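Local coordinates for electron transfer flavoprotein, beta subunit (Thermotoga maritima, PDB 7KOE), which binds flavin-adenine dinucleotide and probably carries electrons as the beta subunit of an electron transfer flavoprotein, at residues T66-M72 against L89-L95; K169-I174 against I185-L189. One frame throughout, in Å; residues are numbered along the deposited sequence.

In the fold
Both contacts are strand pairings in one large mixed sheet, but they lie far apart in it: strands 13-22, 128-132, 191-195 and 154-162 link 66-72 of contact 1 to 171-177 of contact 2. Contact 1 is buried and parallel, and through the backbone of M72 it holds the adenine of the FAD. Contact 2 is an antiparallel hairpin, only partly buried and away from the annotated FAD site; there the sheet continues into a strand of another subunit. Their centres are 23 Å apart and their nearest atoms about 10 Å apart, so the two do not touch.

Contact 1: T66-M72 against L89-L95; sequences TVYVITM and LDEAVHL. With FAD (flavin-adenine dinucleotide), chain I.
CB of E91 sits over the face of the Y68 ring, 3.5 Å from its centroid and almost on its normal, in a CH-pi contact. CG of E91 follows along the same face toward CZ, and a bend at chi2 (-69°) then turns the carboxylate away, to a hydrogen bond with Y216. The Y68 hydroxyl reaches R122 instead. V93 comes up to the ring edge with CG2. Farther along the same face I70 and V93 run side by side, CG1 to CG1 at 3.8 Å. I70 points CG1 away from its own N (chi1 -176°), which carries CD1 on to CD1 of L95, an atom that also touches CB of M72. Helix 105-119 packs on this row of Y68, M72 and L95. L81 of helix 78-85 covers the other face, against V69, T71, A92 and H94.

This apolar body is tight, and V67 CG1 against L89 CG (3.7 Å) extends it to the start of the pair. The looser, partly exposed side is T66, D90 and the outer part of E91. The V67 carbonyl receives D90 N at 3.1 Å and, weakly, E91 N, while D90 OD2 lies beside T66 CA and CB. T66 OG1 bonds to N13. From V69 to L95 the backbones bond in parallel register: V69 N donates to E91 O and V69 O accepts V93 N (2.7 Å); T71 N donates to V93 O and T71 O accepts L95 N, the last at 2.8 Å and nearly straight (175°).

At the far end M72 turns its backbone to the FAD adenine, its N bonding N1A at 3.0 Å and its O taking N6A at 2.6 Å. Strand 66-72, helix 78-85 and strand 91-95 make a beta-alpha-beta unit, with the adenine read by backbone at the C-terminal end of a parallel strand.

Contact 2: K169-I174 against I185-L189; sequences KKEMVI and IRLKL
The carbonyl O of K170 takes the N-H of L189 at 2.8 Å in a bent bond, with the donor standing above the carbonyl plane. L189 CB and CG lie close to the same carbonyl. Crossing the leucine at about a right angle, the K170 chain lays its CD against L189 CD1 at 3.6 Å before bending off; its NZ finds D127.

Further in, M172 and L187 form a hydrogen-bonded pair, M172 N to L187 O at 3.0 Å, the return bond from L187 N to M172 O being weak. I174 and I185 make the next such pair, I174 N to I185 O and I185 N to I174 O both at 3.1 Å, with N-H...O angles of 156°. Strands 171-177 and 181-188 thus build an antiparallel beta hairpin, and I185 and R186 also pair with a strand of the neighbouring electron transfer flavoprotein chain, carrying the sheet across the subunit interface.

The hairpin's two faces differ in character. On one, M172 runs alongside L187 and, bent at chi3 (79°), brings CE against both L187 CD1 and L189 CD2, the latter 3.9 Å away. I174 brings CG1 beside CB of I185, and L193 of strand 191-195 packs on M172, I174 and L187. On the other face V173 puts CG2 over the flat of the R186 guanidinium and within 3.7 Å of R186 CG. The guanidinium is turned nearly upright to the E171 carboxylate, 85° between planes; their salt bridge is doubtful, since E171 OE2 is uncertainly placed. Firmer partners lie outside the hairpin: R186 NH2 pairs with E164, and K169 NZ with D166.

Contact 1: T66-M72 against L89-L95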
# COMPACT_ATOMS: atom_id res chain seq x y z
N THR A 66 -55.41 -19.23 -9.39
CA THR A 66 -54.79 -18.25 -8.52
C THR A 66 -53.31 -18.56 -8.35
O THR A 66 -52.95 -19.43 -7.56
CB THR A 66 -55.47 -18.21 -7.15
OG1 THR A 66 -54.93 -19.23 -6.32
CG2 THR A 66 -56.96 -18.44 -7.30
N VAL A 67 -52.46 -17.86 -9.08
CA VAL A 67 -51.04 -18.19 -9.10
C VAL A 67 -50.31 -17.38 -8.03
O VAL A 67 -50.42 -16.16 -7.98
CB VAL A 67 -50.43 -17.93 -10.48
CG1 VAL A 67 -49.04 -18.49 -10.51
CG2 VAL A 67 -51.27 -18.55 -11.56
N TYR A 68 -49.57 -18.08 -7.18
CA TYR A 68 -48.63 -17.47 -6.26
C TYR A 68 -47.22 -17.70 -6.78
O TYR A 68 -47.00 -18.62 -7.57
CB TYR A 68 -48.75 -18.06 -4.85
CG TYR A 68 -49.80 -17.41 -3.98
CD1 TYR A 68 -51.09 -17.22 -4.44
CD2 TYR A 68 -49.49 -17.01 -2.69
CE1 TYR A 68 -52.05 -16.63 -3.65
CE2 TYR A 68 -50.44 -16.42 -1.89
CZ TYR A 68 -51.72 -16.23 -2.37
OH TYR A 68 -52.67 -15.65 -1.57
N VAL A 69 -46.28 -16.88 -6.35
CA VAL A 69 -44.87 -17.06 -6.68
C VAL A 69 -44.07 -16.91 -5.40
O VAL A 69 -44.32 -16.00 -4.60
CB VAL A 69 -44.42 -16.10 -7.81
CG1 VAL A 69 -44.79 -14.68 -7.52
CG2 VAL A 69 -42.94 -16.18 -8.05
N ILE A 70 -43.14 -17.84 -5.16
CA ILE A 70 -42.44 -17.92 -3.89
C ILE A 70 -40.94 -17.96 -4.16
O ILE A 70 -40.48 -18.55 -5.14
CB ILE A 70 -42.93 -19.14 -3.07
CG1 ILE A 70 -42.28 -19.19 -1.69
CG2 ILE A 70 -42.73 -20.44 -3.81
CD1 ILE A 70 -42.82 -20.28 -0.83
N THR A 71 -40.18 -17.27 -3.32
CA THR A 71 -38.73 -17.25 -3.42
C THR A 71 -38.13 -17.31 -2.03
O THR A 71 -38.50 -16.51 -1.16
CB THR A 71 -38.22 -16.00 -4.14
OG1 THR A 71 -38.88 -15.89 -5.41
CG2 THR A 71 -36.72 -16.09 -4.38
N MET A 72 -37.23 -18.26 -1.81
CA MET A 72 -36.39 -18.31 -0.62
C MET A 72 -35.04 -17.75 -1.03
O MET A 72 -34.26 -18.42 -1.71
CB MET A 72 -36.28 -19.74 -0.10
CG MET A 72 -35.39 -19.88 1.11
SD MET A 72 -34.44 -21.41 1.09
CE MET A 72 -32.97 -20.88 0.22
N LEU A 89 -49.49 -12.20 -12.25
CA LEU A 89 -49.74 -13.16 -11.19
C LEU A 89 -50.45 -12.49 -10.02
O LEU A 89 -50.48 -11.26 -9.90
CB LEU A 89 -48.42 -13.78 -10.72
CG LEU A 89 -47.95 -15.07 -11.39
CD1 LEU A 89 -47.72 -14.95 -12.88
CD2 LEU A 89 -46.69 -15.51 -10.71
N ASP A 90 -51.04 -13.31 -9.15
CA ASP A 90 -51.79 -12.75 -8.03
C ASP A 90 -50.88 -12.27 -6.92
O ASP A 90 -50.84 -11.07 -6.61
CB ASP A 90 -52.79 -13.77 -7.49
CG ASP A 90 -54.07 -13.82 -8.30
OD1 ASP A 90 -54.45 -12.77 -8.86
OD2 ASP A 90 -54.69 -14.89 -8.37
N GLU A 91 -50.14 -13.17 -6.29
CA GLU A 91 -49.40 -12.83 -5.10
C GLU A 91 -47.96 -13.31 -5.20
O GLU A 91 -47.65 -14.26 -5.92
CB GLU A 91 -50.04 -13.43 -3.84
CG GLU A 91 -51.41 -12.86 -3.51
CD GLU A 91 -51.34 -11.42 -3.05
OE1 GLU A 91 -50.42 -11.08 -2.28
OE2 GLU A 91 -52.22 -10.63 -3.46
N ALA A 92 -47.09 -12.62 -4.48
CA ALA A 92 -45.71 -13.02 -4.32
C ALA A 92 -45.42 -13.25 -2.85
O ALA A 92 -45.99 -12.58 -1.98
CB ALA A 92 -44.74 -11.98 -4.88
N VAL A 93 -44.55 -14.20 -2.56
CA VAL A 93 -44.24 -14.61 -1.20
C VAL A 93 -42.73 -14.68 -1.06
O VAL A 93 -42.07 -15.35 -1.85
CB VAL A 93 -44.90 -15.96 -0.86
CG1 VAL A 93 -44.22 -16.61 0.32
CG2 VAL A 93 -46.37 -15.76 -0.56
N HIS A 94 -42.19 -13.99 -0.07
CA HIS A 94 -40.77 -13.98 0.18
C HIS A 94 -40.46 -14.76 1.45
O HIS A 94 -41.08 -14.52 2.49
CB HIS A 94 -40.24 -12.56 0.29
CG HIS A 94 -38.78 -12.44 0.03
ND1 HIS A 94 -38.09 -11.26 0.20
CD2 HIS A 94 -37.87 -13.35 -0.37
CE1 HIS A 94 -36.82 -11.45 -0.09
NE2 HIS A 94 -36.65 -12.71 -0.44
N LEU A 95 -39.52 -15.69 1.36
CA LEU A 95 -38.99 -16.38 2.52
C LEU A 95 -37.63 -15.75 2.80
O LEU A 95 -36.59 -16.26 2.38
CB LEU A 95 -38.88 -17.88 2.28
CG LEU A 95 -40.08 -18.55 1.63
CD1 LEU A 95 -39.75 -19.98 1.31
CD2 LEU A 95 -41.30 -18.46 2.52
PA FAD I . -32.18 -25.61 -8.91
O1A FAD I . -31.56 -26.26 -10.10
O2A FAD I . -32.63 -26.47 -7.78
O5B FAD I . -33.40 -24.69 -9.39
C5B FAD I . -34.56 -25.35 -9.93
C4B FAD I . -35.77 -24.49 -9.70
O4B FAD I . -36.15 -24.55 -8.30
C3B FAD I . -35.61 -22.99 -9.97
O3B FAD I . -35.78 -22.68 -11.35
C2B FAD I . -36.76 -22.43 -9.13
O2B FAD I . -38.01 -22.57 -9.76
C1B FAD I . -36.66 -23.30 -7.89
N9A FAD I . -35.76 -22.75 -6.89
C8A FAD I . -34.41 -22.89 -6.82
N7A FAD I . -33.88 -22.25 -5.80
C5A FAD I . -34.97 -21.65 -5.17
C6A FAD I . -35.08 -20.84 -4.03
N6A FAD I . -34.04 -20.46 -3.29
N1A FAD I . -36.32 -20.41 -3.69
C2A FAD I . -37.36 -20.79 -4.44
N3A FAD I . -37.37 -21.56 -5.53
C4A FAD I . -36.13 -21.96 -5.84
N1 FAD I . -26.77 -27.20 -3.48
C2 FAD I . -26.90 -28.54 -3.57
O2 FAD I . -27.87 -29.11 -3.09
N3 FAD I . -25.98 -29.31 -4.21
C4 FAD I . -24.86 -28.77 -4.79
O4 FAD I . -24.06 -29.49 -5.35
C4X FAD I . -24.68 -27.38 -4.71
N5 FAD I . -23.62 -26.85 -5.25
C5X FAD I . -23.47 -25.49 -5.15
C6 FAD I . -22.33 -24.91 -5.73
C7 FAD I . -22.11 -23.55 -5.67
C7M FAD I . -20.88 -22.96 -6.30
C8 FAD I . -23.05 -22.73 -5.01
C8M FAD I . -22.84 -21.24 -4.93
C9 FAD I . -24.18 -23.29 -4.45
C9A FAD I . -24.41 -24.67 -4.50
N10 FAD I . -25.53 -25.27 -3.94
C10 FAD I . -25.71 -26.64 -4.02
C1' FAD I . -26.53 -24.44 -3.25
C2' FAD I . -27.90 -24.56 -3.88
O2' FAD I . -27.94 -23.80 -5.08
C3' FAD I . -29.00 -24.05 -2.94
O3' FAD I . -29.26 -25.04 -1.96
C4' FAD I . -30.30 -23.68 -3.66
O4' FAD I . -31.39 -23.70 -2.75
C5' FAD I . -30.60 -24.60 -4.82
O5' FAD I . -30.41 -23.88 -6.07
P FAD I . -29.90 -24.69 -7.36
O1P FAD I . -28.71 -24.00 -7.92
O2P FAD I . -29.78 -26.12 -6.97
O3P FAD I . -31.15 -24.53 -8.34

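Contact 2: K169-I174 against I185-L189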
# COMPACT_ATOMS: atom_id res chain seq x y z
N LYS A 169 -60.75 -33.11 -14.65
CA LYS A 169 -60.24 -34.45 -14.25
C LYS A 169 -59.01 -34.30 -13.34
O LYS A 169 -58.49 -35.33 -12.87
CB LYS A 169 -59.90 -35.29 -15.49
CG LYS A 169 -60.39 -34.72 -16.81
CD LYS A 169 -60.70 -35.78 -17.84
CE LYS A 169 -59.47 -36.56 -18.28
NZ LYS A 169 -58.91 -36.04 -19.55
N LYS A 170 -58.58 -33.06 -13.10
CA LYS A 170 -57.40 -32.78 -12.23
C LYS A 170 -56.22 -33.64 -12.71
O LYS A 170 -55.57 -34.27 -11.86
CB LYS A 170 -57.72 -33.04 -10.76
CG LYS A 170 -57.24 -31.97 -9.79
CD LYS A 170 -57.05 -30.61 -10.43
CE LYS A 170 -58.34 -29.84 -10.60
NZ LYS A 170 -58.22 -28.45 -10.12
N GLU A 171 -55.98 -33.67 -14.02
CA GLU A 171 -54.87 -34.46 -14.61
C GLU A 171 -54.48 -33.81 -15.94
O GLU A 171 -55.40 -33.48 -16.72
CB GLU A 171 -55.29 -35.91 -14.80
CG GLU A 171 -56.36 -36.11 -15.86
CD GLU A 171 -57.01 -37.48 -15.84
OE1 GLU A 171 -56.56 -38.33 -15.05
OE2 GLU A 171 -57.97 -37.69 -16.61
N MET A 172 -53.18 -33.63 -16.19
CA MET A 172 -52.74 -32.96 -17.45
C MET A 172 -51.63 -33.76 -18.12
O MET A 172 -50.88 -34.47 -17.42
CB MET A 172 -52.27 -31.54 -17.17
CG MET A 172 -50.89 -31.24 -17.72
SD MET A 172 -50.03 -30.00 -16.74
CE MET A 172 -49.46 -31.01 -15.37
N VAL A 173 -51.54 -33.62 -19.45
CA VAL A 173 -50.57 -34.28 -20.32
C VAL A 173 -49.45 -33.30 -20.64
O VAL A 173 -49.68 -32.24 -21.23
CB VAL A 173 -51.23 -34.82 -21.60
CG1 VAL A 173 -50.17 -35.22 -22.61
CG2 VAL A 173 -52.06 -36.03 -21.26
N ILE A 174 -48.24 -33.67 -20.24
CA ILE A 174 -47.03 -32.93 -20.56
C ILE A 174 -46.25 -33.73 -21.59
O ILE A 174 -46.63 -34.84 -21.95
CB ILE A 174 -46.18 -32.66 -19.31
CG1 ILE A 174 -45.56 -33.96 -18.82
CG2 ILE A 174 -47.05 -32.08 -18.22
CD1 ILE A 174 -44.33 -33.78 -17.98
N ILE A 185 -46.90 -37.77 -21.06
CA ILE A 185 -47.12 -38.33 -19.73
C ILE A 185 -48.42 -37.76 -19.19
O ILE A 185 -48.56 -36.54 -19.10
CB ILE A 185 -45.96 -38.01 -18.78
CG1 ILE A 185 -44.71 -38.81 -19.14
CG2 ILE A 185 -46.34 -38.29 -17.35
CD1 ILE A 185 -43.52 -38.46 -18.29
N ARG A 186 -49.35 -38.63 -18.82
CA ARG A 186 -50.57 -38.20 -18.14
C ARG A 186 -50.25 -38.00 -16.67
O ARG A 186 -50.34 -38.92 -15.86
CB ARG A 186 -51.69 -39.22 -18.30
CG ARG A 186 -52.17 -39.42 -19.71
CD ARG A 186 -53.51 -40.12 -19.75
NE ARG A 186 -54.59 -39.23 -19.34
CZ ARG A 186 -55.26 -38.44 -20.18
NH1 ARG A 186 -56.23 -37.66 -19.72
NH2 ARG A 186 -54.97 -38.43 -21.47
N LEU A 187 -49.87 -36.78 -16.31
CA LEU A 187 -49.66 -36.46 -14.91
C LEU A 187 -50.99 -36.35 -14.18
O LEU A 187 -52.00 -35.95 -14.76
CB LEU A 187 -48.89 -35.16 -14.76
CG LEU A 187 -47.38 -35.22 -14.89
CD1 LEU A 187 -46.84 -33.96 -14.32
CD2 LEU A 187 -46.81 -36.40 -14.15
N LYS A 188 -50.98 -36.69 -12.91
CA LYS A 188 -52.15 -36.61 -12.06
C LYS A 188 -51.98 -35.43 -11.11
O LYS A 188 -51.04 -35.42 -10.31
CB LYS A 188 -52.37 -37.90 -11.27
CG LYS A 188 -53.58 -37.88 -10.36
CD LYS A 188 -54.87 -37.83 -11.14
CE LYS A 188 -56.07 -37.73 -10.22
NZ LYS A 188 -56.22 -38.93 -9.36
N LEU A 189 -52.86 -34.44 -11.23
CA LEU A 189 -52.80 -33.29 -10.33
C LEU A 189 -53.23 -33.71 -8.93
O LEU A 189 -54.18 -34.49 -8.78
CB LEU A 189 -53.68 -32.16 -10.84
CG LEU A 189 -53.29 -31.52 -12.18
CD1 LEU A 189 -54.02 -30.19 -12.34
CD2 LEU A 189 -51.79 -31.32 -12.30